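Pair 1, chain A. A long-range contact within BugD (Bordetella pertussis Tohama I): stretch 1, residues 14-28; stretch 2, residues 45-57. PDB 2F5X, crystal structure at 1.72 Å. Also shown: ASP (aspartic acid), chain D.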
# COMPACT_ATOMS: atom_id res chain seq x y z
N TYR A 14 18.99 0.81 -24.05
CA TYR A 14 18.30 0.54 -22.76
C TYR A 14 17.13 -0.46 -22.90
O TYR A 14 16.33 -0.32 -23.82
CB TYR A 14 17.78 1.86 -22.14
CG TYR A 14 16.94 1.61 -20.91
CD1 TYR A 14 17.53 1.53 -19.65
CD2 TYR A 14 15.56 1.44 -21.00
CE1 TYR A 14 16.77 1.27 -18.52
CE2 TYR A 14 14.79 1.18 -19.87
CZ TYR A 14 15.40 1.11 -18.64
OH TYR A 14 14.64 0.86 -17.53
N PRO A 15 17.00 -1.43 -22.00
CA PRO A 15 17.97 -1.73 -20.94
C PRO A 15 19.01 -2.75 -21.39
O PRO A 15 18.68 -3.71 -22.11
CB PRO A 15 17.10 -2.33 -19.84
CG PRO A 15 15.98 -3.01 -20.58
CD PRO A 15 15.82 -2.31 -21.91
N GLU A 16 20.25 -2.56 -20.97
CA GLU A 16 21.33 -3.45 -21.37
C GLU A 16 21.79 -4.34 -20.22
O GLU A 16 22.69 -5.17 -20.38
CB GLU A 16 22.50 -2.67 -21.97
CG GLU A 16 23.15 -1.65 -21.05
CD GLU A 16 24.21 -0.81 -21.76
OE1 GLU A 16 23.90 -0.20 -22.81
OE2 GLU A 16 25.35 -0.76 -21.26
N ARG A 17 21.14 -4.17 -19.06
CA ARG A 17 21.36 -5.00 -17.88
C ARG A 17 20.07 -4.96 -17.04
O ARG A 17 19.18 -4.14 -17.30
CB ARG A 17 22.58 -4.52 -17.08
CG ARG A 17 22.44 -3.14 -16.45
CD ARG A 17 23.74 -2.57 -15.92
NE ARG A 17 23.54 -1.33 -15.17
CZ ARG A 17 23.87 -0.12 -15.60
NH1 ARG A 17 24.42 0.04 -16.80
NH2 ARG A 17 23.64 0.94 -14.84
N PRO A 18 19.95 -5.84 -16.04
CA PRO A 18 18.74 -5.87 -15.21
C PRO A 18 18.37 -4.52 -14.57
O PRO A 18 19.24 -3.71 -14.24
CB PRO A 18 19.08 -6.92 -14.15
CG PRO A 18 20.04 -7.83 -14.86
CD PRO A 18 20.90 -6.89 -15.65
N VAL A 19 17.07 -4.31 -14.43
CA VAL A 19 16.51 -3.10 -13.82
C VAL A 19 16.12 -3.41 -12.39
O VAL A 19 15.38 -4.38 -12.14
CB VAL A 19 15.28 -2.60 -14.61
CG1 VAL A 19 14.59 -1.43 -13.89
CG2 VAL A 19 15.67 -2.20 -16.02
N ASN A 20 16.60 -2.60 -11.45
CA ASN A 20 16.24 -2.77 -10.04
C ASN A 20 14.96 -2.03 -9.72
O ASN A 20 14.84 -0.84 -10.00
CB ASN A 20 17.36 -2.26 -9.13
CG ASN A 20 18.66 -3.03 -9.30
OD1 ASN A 20 19.74 -2.45 -9.40
ND2 ASN A 20 18.56 -4.36 -9.32
N MSE A 21 14.01 -2.77 -9.14
CA MSE A 21 12.73 -2.20 -8.72
C MSE A 21 12.71 -2.18 -7.20
O MSE A 21 12.70 -3.23 -6.55
CB MSE A 21 11.57 -3.03 -9.27
CG MSE A 21 10.26 -2.88 -8.50
SE MSE A 21 8.77 -3.72 -9.41
CE MSE A 21 8.82 -2.51 -10.65
N VAL A 22 12.74 -0.99 -6.63
CA VAL A 22 12.74 -0.83 -5.18
C VAL A 22 11.31 -0.85 -4.64
O VAL A 22 10.45 -0.08 -5.10
CB VAL A 22 13.46 0.48 -4.77
CG1 VAL A 22 13.33 0.77 -3.25
CG2 VAL A 22 14.93 0.44 -5.23
N VAL A 23 11.09 -1.72 -3.67
CA VAL A 23 9.84 -1.80 -2.90
C VAL A 23 10.19 -1.33 -1.49
O VAL A 23 10.99 -1.99 -0.82
CB VAL A 23 9.34 -3.26 -2.86
CG1 VAL A 23 8.21 -3.44 -1.84
CG2 VAL A 23 8.88 -3.69 -4.24
N PRO A 24 9.68 -0.18 -1.04
CA PRO A 24 10.06 0.37 0.28
C PRO A 24 9.51 -0.36 1.52
O PRO A 24 9.25 0.29 2.54
CB PRO A 24 9.51 1.80 0.21
CG PRO A 24 9.45 2.10 -1.30
CD PRO A 24 8.85 0.78 -1.80
N PHE A 25 9.37 -1.68 1.44
CA PHE A 25 8.84 -2.48 2.54
C PHE A 25 9.45 -3.86 2.53
O PHE A 25 10.00 -4.31 1.53
CB PHE A 25 7.32 -2.61 2.43
CG PHE A 25 6.60 -1.30 2.57
CD1 PHE A 25 6.42 -0.72 3.82
CD2 PHE A 25 6.13 -0.63 1.45
CE1 PHE A 25 5.79 0.51 3.96
CE2 PHE A 25 5.48 0.59 1.57
CZ PHE A 25 5.30 1.16 2.83
N ALA A 26 9.31 -4.54 3.67
CA ALA A 26 9.85 -5.88 3.84
C ALA A 26 9.32 -6.85 2.80
O ALA A 26 8.16 -6.77 2.38
CB ALA A 26 9.52 -6.39 5.25
N ALA A 27 10.19 -7.77 2.38
CA ALA A 27 9.82 -8.83 1.44
C ALA A 27 8.67 -9.66 2.00
O ALA A 27 8.55 -9.84 3.22
CB ALA A 27 11.03 -9.71 1.19
N GLY A 28 7.83 -10.17 1.11
CA GLY A 28 6.77 -11.09 1.48
C GLY A 28 5.44 -10.43 1.83
O GLY A 28 4.47 -11.13 2.14
N THR A 45 8.53 -7.60 -22.67
CA THR A 45 8.60 -6.32 -23.37
C THR A 45 9.81 -5.47 -22.97
O THR A 45 10.40 -4.81 -23.83
CB THR A 45 7.30 -5.52 -23.20
OG1 THR A 45 6.99 -5.40 -21.81
CG2 THR A 45 6.12 -6.30 -23.76
N LEU A 46 10.19 -5.50 -21.69
CA LEU A 46 11.37 -4.77 -21.23
C LEU A 46 12.63 -5.29 -21.92
O LEU A 46 13.51 -4.51 -22.29
CB LEU A 46 11.51 -4.84 -19.70
CG LEU A 46 12.61 -3.97 -19.05
CD1 LEU A 46 12.43 -2.47 -19.36
CD2 LEU A 46 12.68 -4.20 -17.54
N GLY A 47 12.70 -6.61 -22.10
CA GLY A 47 13.85 -7.23 -22.74
C GLY A 47 14.99 -7.43 -21.77
O GLY A 47 16.13 -7.67 -22.19
N GLU A 48 14.68 -7.30 -20.48
CA GLU A 48 15.61 -7.58 -19.40
C GLU A 48 14.83 -8.01 -18.17
O GLU A 48 13.63 -7.74 -18.06
CB GLU A 48 16.46 -6.35 -19.06
CG GLU A 48 17.81 -6.29 -19.76
CD GLU A 48 18.82 -7.28 -19.20
OE1 GLU A 48 18.52 -7.96 -18.18
OE2 GLU A 48 19.92 -7.39 -19.77
N THR A 49 15.51 -8.69 -17.25
CA THR A 49 14.90 -9.08 -15.98
C THR A 49 14.74 -7.85 -15.07
O THR A 49 15.53 -6.90 -15.14
CB THR A 49 15.76 -10.16 -15.28
OG1 THR A 49 17.14 -9.79 -15.29
CG2 THR A 49 15.76 -11.45 -16.09
N VAL A 50 13.70 -7.87 -14.24
CA VAL A 50 13.49 -6.85 -13.22
C VAL A 50 13.80 -7.51 -11.89
O VAL A 50 13.24 -8.57 -11.57
CB VAL A 50 12.02 -6.32 -13.24
CG1 VAL A 50 11.76 -5.35 -12.08
CG2 VAL A 50 11.71 -5.65 -14.57
N VAL A 51 14.70 -6.89 -11.12
CA VAL A 51 15.13 -7.42 -9.82
C VAL A 51 14.50 -6.60 -8.71
O VAL A 51 14.75 -5.40 -8.59
CB VAL A 51 16.67 -7.36 -9.66
CG1 VAL A 51 17.10 -7.90 -8.29
CG2 VAL A 51 17.38 -8.13 -10.78
N VAL A 52 13.68 -7.25 -7.88
CA VAL A 52 13.02 -6.56 -6.77
C VAL A 52 13.99 -6.39 -5.60
O VAL A 52 14.67 -7.35 -5.19
CB VAL A 52 11.72 -7.28 -6.34
CG1 VAL A 52 11.14 -6.67 -5.06
CG2 VAL A 52 10.69 -7.25 -7.47
N GLU A 53 14.07 -5.17 -5.08
CA GLU A 53 14.88 -4.88 -3.89
C GLU A 53 13.97 -4.34 -2.80
O GLU A 53 13.18 -3.43 -3.05
CB GLU A 53 15.99 -3.89 -4.22
CG GLU A 53 16.96 -4.40 -5.28
CD GLU A 53 18.09 -3.44 -5.59
OE1 GLU A 53 17.97 -2.22 -5.31
OE2 GLU A 53 19.12 -3.90 -6.14
N ASN A 54 14.07 -4.91 -1.61
CA ASN A 54 13.22 -4.49 -0.51
C ASN A 54 13.97 -3.55 0.41
O ASN A 54 15.03 -3.92 0.92
CB ASN A 54 12.69 -5.70 0.25
CG ASN A 54 11.84 -6.58 -0.63
OD1 ASN A 54 12.32 -7.56 -1.20
ND2 ASN A 54 10.56 -6.22 -0.76
N LYS A 55 13.45 -2.34 0.59
CA LYS A 55 14.14 -1.35 1.41
C LYS A 55 13.17 -0.71 2.38
O LYS A 55 12.63 0.37 2.13
CB LYS A 55 14.82 -0.29 0.51
CG LYS A 55 15.90 -0.86 -0.42
CD LYS A 55 17.10 -1.42 0.36
CE LYS A 55 17.86 -2.50 -0.42
NZ LYS A 55 17.63 -3.91 0.07
N GLY A 56 12.93 -1.41 3.49
CA GLY A 56 11.96 -0.96 4.48
C GLY A 56 12.50 0.09 5.43
O GLY A 56 13.73 0.27 5.55
N GLY A 57 11.58 0.79 6.08
CA GLY A 57 11.91 1.79 7.08
C GLY A 57 11.07 3.04 6.92
O GLY A 57 10.76 3.43 5.79
N ASP D . 2.36 -1.95 1.54
CA ASP D . 3.23 -2.17 2.73
C ASP D . 4.06 -3.44 2.59
O ASP D . 4.50 -4.02 3.60
CB ASP D . 2.40 -2.23 4.00
CG ASP D . 1.74 -0.91 4.32
OD1 ASP D . 0.86 -0.91 5.21
OD2 ASP D . 2.05 0.16 3.74
OXT ASP D . 4.27 -3.87 1.46
O HOH W 1 8.98 0.35 5.38

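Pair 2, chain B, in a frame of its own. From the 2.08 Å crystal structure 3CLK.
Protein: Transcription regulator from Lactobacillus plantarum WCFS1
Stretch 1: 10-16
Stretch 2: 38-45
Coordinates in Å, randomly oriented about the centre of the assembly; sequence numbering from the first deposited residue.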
# COMPACT_ATOMS: atom_id res chain seq x y z
N VAL B 10 -8.76 24.44 0.98
CA VAL B 10 -8.33 23.16 1.62
C VAL B 10 -9.35 22.05 1.37
O VAL B 10 -10.52 22.18 1.73
CB VAL B 10 -8.17 23.32 3.15
CG1 VAL B 10 -7.61 22.04 3.75
CG2 VAL B 10 -7.25 24.49 3.45
N ILE B 11 -8.90 20.97 0.75
CA ILE B 11 -9.78 19.85 0.47
C ILE B 11 -9.47 18.73 1.46
O ILE B 11 -8.32 18.49 1.80
CB ILE B 11 -9.59 19.32 -0.97
CG1 ILE B 11 -10.06 20.37 -1.97
CG2 ILE B 11 -10.37 18.02 -1.15
CD1 ILE B 11 -9.83 19.99 -3.43
N ALA B 12 -10.51 18.05 1.93
CA ALA B 12 -10.35 16.96 2.87
C ALA B 12 -10.75 15.66 2.20
O ALA B 12 -11.84 15.55 1.63
CB ALA B 12 -11.20 17.20 4.12
N ALA B 13 -9.87 14.67 2.26
CA ALA B 13 -10.13 13.36 1.68
C ALA B 13 -10.35 12.36 2.80
O ALA B 13 -9.52 12.24 3.70
CB ALA B 13 -8.97 12.92 0.81
N VAL B 14 -11.48 11.67 2.75
CA VAL B 14 -11.82 10.67 3.75
C VAL B 14 -11.46 9.28 3.24
O VAL B 14 -11.91 8.85 2.18
CB VAL B 14 -13.33 10.70 4.07
CG1 VAL B 14 -13.64 9.72 5.19
CG2 VAL B 14 -13.75 12.11 4.47
N VAL B 15 -10.63 8.58 4.01
CA VAL B 15 -10.21 7.23 3.65
C VAL B 15 -10.52 6.28 4.80
O VAL B 15 -10.47 6.67 5.97
CB VAL B 15 -8.70 7.19 3.35
CG1 VAL B 15 -8.40 7.95 2.07
CG2 VAL B 15 -7.92 7.78 4.50
N SER B 16 -10.83 5.03 4.47
CA SER B 16 -11.15 4.02 5.48
C SER B 16 -9.97 3.78 6.42
O SER B 16 -9.12 2.92 6.16
CB SER B 16 -11.55 2.71 4.80
OG SER B 16 -10.47 2.19 4.04
N GLY B 38 -3.98 25.30 -6.52
CA GLY B 38 -3.43 25.98 -5.37
C GLY B 38 -4.09 25.56 -4.06
O GLY B 38 -3.86 26.17 -3.02
N TYR B 39 -4.91 24.52 -4.12
CA TYR B 39 -5.61 24.02 -2.94
C TYR B 39 -4.69 23.20 -2.04
O TYR B 39 -3.67 22.68 -2.48
CB TYR B 39 -6.78 23.12 -3.36
CG TYR B 39 -7.85 23.80 -4.18
CD1 TYR B 39 -8.83 23.05 -4.82
CD2 TYR B 39 -7.90 25.19 -4.30
CE1 TYR B 39 -9.84 23.65 -5.56
CE2 TYR B 39 -8.91 25.81 -5.05
CZ TYR B 39 -9.87 25.03 -5.68
OH TYR B 39 -10.86 25.62 -6.42
N ASN B 40 -5.07 23.10 -0.76
CA ASN B 40 -4.31 22.32 0.22
C ASN B 40 -5.07 21.02 0.42
O ASN B 40 -6.23 20.91 0.02
CB ASN B 40 -4.22 23.08 1.55
CG ASN B 40 -3.59 24.46 1.39
OD1 ASN B 40 -2.45 24.58 0.95
ND2 ASN B 40 -4.33 25.49 1.77
N LEU B 41 -4.45 20.03 1.05
CA LEU B 41 -5.11 18.75 1.27
C LEU B 41 -4.84 18.07 2.61
O LEU B 41 -3.69 17.88 3.00
CB LEU B 41 -4.72 17.77 0.15
CG LEU B 41 -5.19 16.32 0.31
CD1 LEU B 41 -6.70 16.24 0.13
CD2 LEU B 41 -4.48 15.44 -0.70
N ILE B 42 -5.92 17.71 3.31
CA ILE B 42 -5.78 17.00 4.57
C ILE B 42 -6.53 15.69 4.42
O ILE B 42 -7.56 15.63 3.76
CB ILE B 42 -6.37 17.78 5.78
CG1 ILE B 42 -7.89 17.82 5.70
CG2 ILE B 42 -5.79 19.18 5.83
CD1 ILE B 42 -8.55 18.30 6.98
N ILE B 43 -6.00 14.64 5.03
CA ILE B 43 -6.61 13.33 4.96
C ILE B 43 -7.19 12.91 6.30
O ILE B 43 -6.46 12.74 7.28
CB ILE B 43 -5.58 12.28 4.49
CG1 ILE B 43 -5.01 12.68 3.13
CG2 ILE B 43 -6.22 10.90 4.42
CD1 ILE B 43 -3.87 11.81 2.63
N VAL B 44 -8.50 12.77 6.36
CA VAL B 44 -9.15 12.37 7.60
C VAL B 44 -9.26 10.85 7.64
O VAL B 44 -10.02 10.25 6.87
CB VAL B 44 -10.56 12.98 7.73
CG1 VAL B 44 -11.23 12.45 8.98
CG2 VAL B 44 -10.46 14.49 7.79
N TYR B 45 -8.49 10.25 8.53
CA TYR B 45 -8.45 8.81 8.68
C TYR B 45 -9.67 8.28 9.43
O TYR B 45 -10.33 7.35 8.97
CB TYR B 45 -7.16 8.41 9.42
CG TYR B 45 -6.62 7.06 9.04
CD1 TYR B 45 -7.13 5.89 9.61
CD2 TYR B 45 -5.60 6.95 8.10
CE1 TYR B 45 -6.63 4.64 9.25
CE2 TYR B 45 -5.09 5.70 7.73
CZ TYR B 45 -5.61 4.55 8.31
OH TYR B 45 -5.11 3.32 7.95

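Pair 1 and pair 2 share one backbone arrangement: two neighbouring parallel strands joined by a ladder of main-chain hydrogen bonds. In pair 1 the strands are 19-23 and 50-54, and their directions differ by 31°. In pair 2 the first strand includes Ile B11 to Val B14, the second is 41-44, and the angle is 26°. Fourteen central residues superpose with an RMSD of 0.6 Å. Pro A18 to Pro A24 match Val B10 to Ser B16, and Gly A47 to Asn A54 match Gly B38 to Tyr B45.

The ladder has the same register in both. Val A19 N donates to Thr A49 O (3.1 Å), and Ile B11 N donates to Asn B40 O (2.8 Å). Val A51 N then donates to Val A19 O (2.8 Å), as Ile B42 N does to Ile B11 O (2.9 Å). The alternation continues through Met A21 and Ala B13. Higher up the two differ. Val A23 N to Glu A53 O is short, at 2.8 Å, whereas the matching bond from Val B15 N to Val B44 O is weak, at 3.4 Å. The strands of pair 2 spread here: Val B15 CA and Tyr B45 CA are 5.6 Å apart. In pair 1, Val A23 CA and Asn A54 CA are 4.9 Å apart.

One face carries Val A19, Met A21, Val A50 and Val A52 in pair 1, and Ile B11, Ala B13, Leu B41 and Ile B43 in pair 2. Selenomethionine Met A21 lays its CB 3.6 Å from Val A50 CG1. At the matching place Ala B13 is small and Leu B41 is long. Leu B41 CD1 reaches to 4.1 Å from Ala B13 CB, so the bulk comes from the other strand. Further along, Val A23 CG2 meets Val A52 CG1 at 3.8 Å. Val B15 CG2 meets Ile B43 CG2 at 3.6 Å, a similar solution.

The other face differs in polarity. Pair 1 has Asn A20, Val A51, Val A22 and Glu A53 there. Asn A20 ND2 lies 3.3 Å from Glu A53 OE2, but the angle is too poor for a hydrogen bond. Pair 2 places Ala B12, Ile B42, Val B14 and Val B44 at these positions. Ala B12 CB packs on Ile B42 CG1 at 3.7 Å, and the face is apolar.

The entry to the second strand also differs. Gly A47 and Gly B38 match, and both have positive phi, which favours glycine. Glu A48 and Tyr B39 follow, with side-chain centres 4.7 Å apart. Glu A48 OE1 accepts from Thr A49 N (3.2 Å), and the same OE1 lies 3.6 Å from Pro A18 CD. Tyr B39 makes an apolar contact, its CD1 3.5 Å from Ile B11 CD1.

At the far end, Asn A54 ND2 lies 3.8 Å from Val A23 CG1. The matching Tyr B45 brings its CD2 to 4.4 Å from Val B15 CG2.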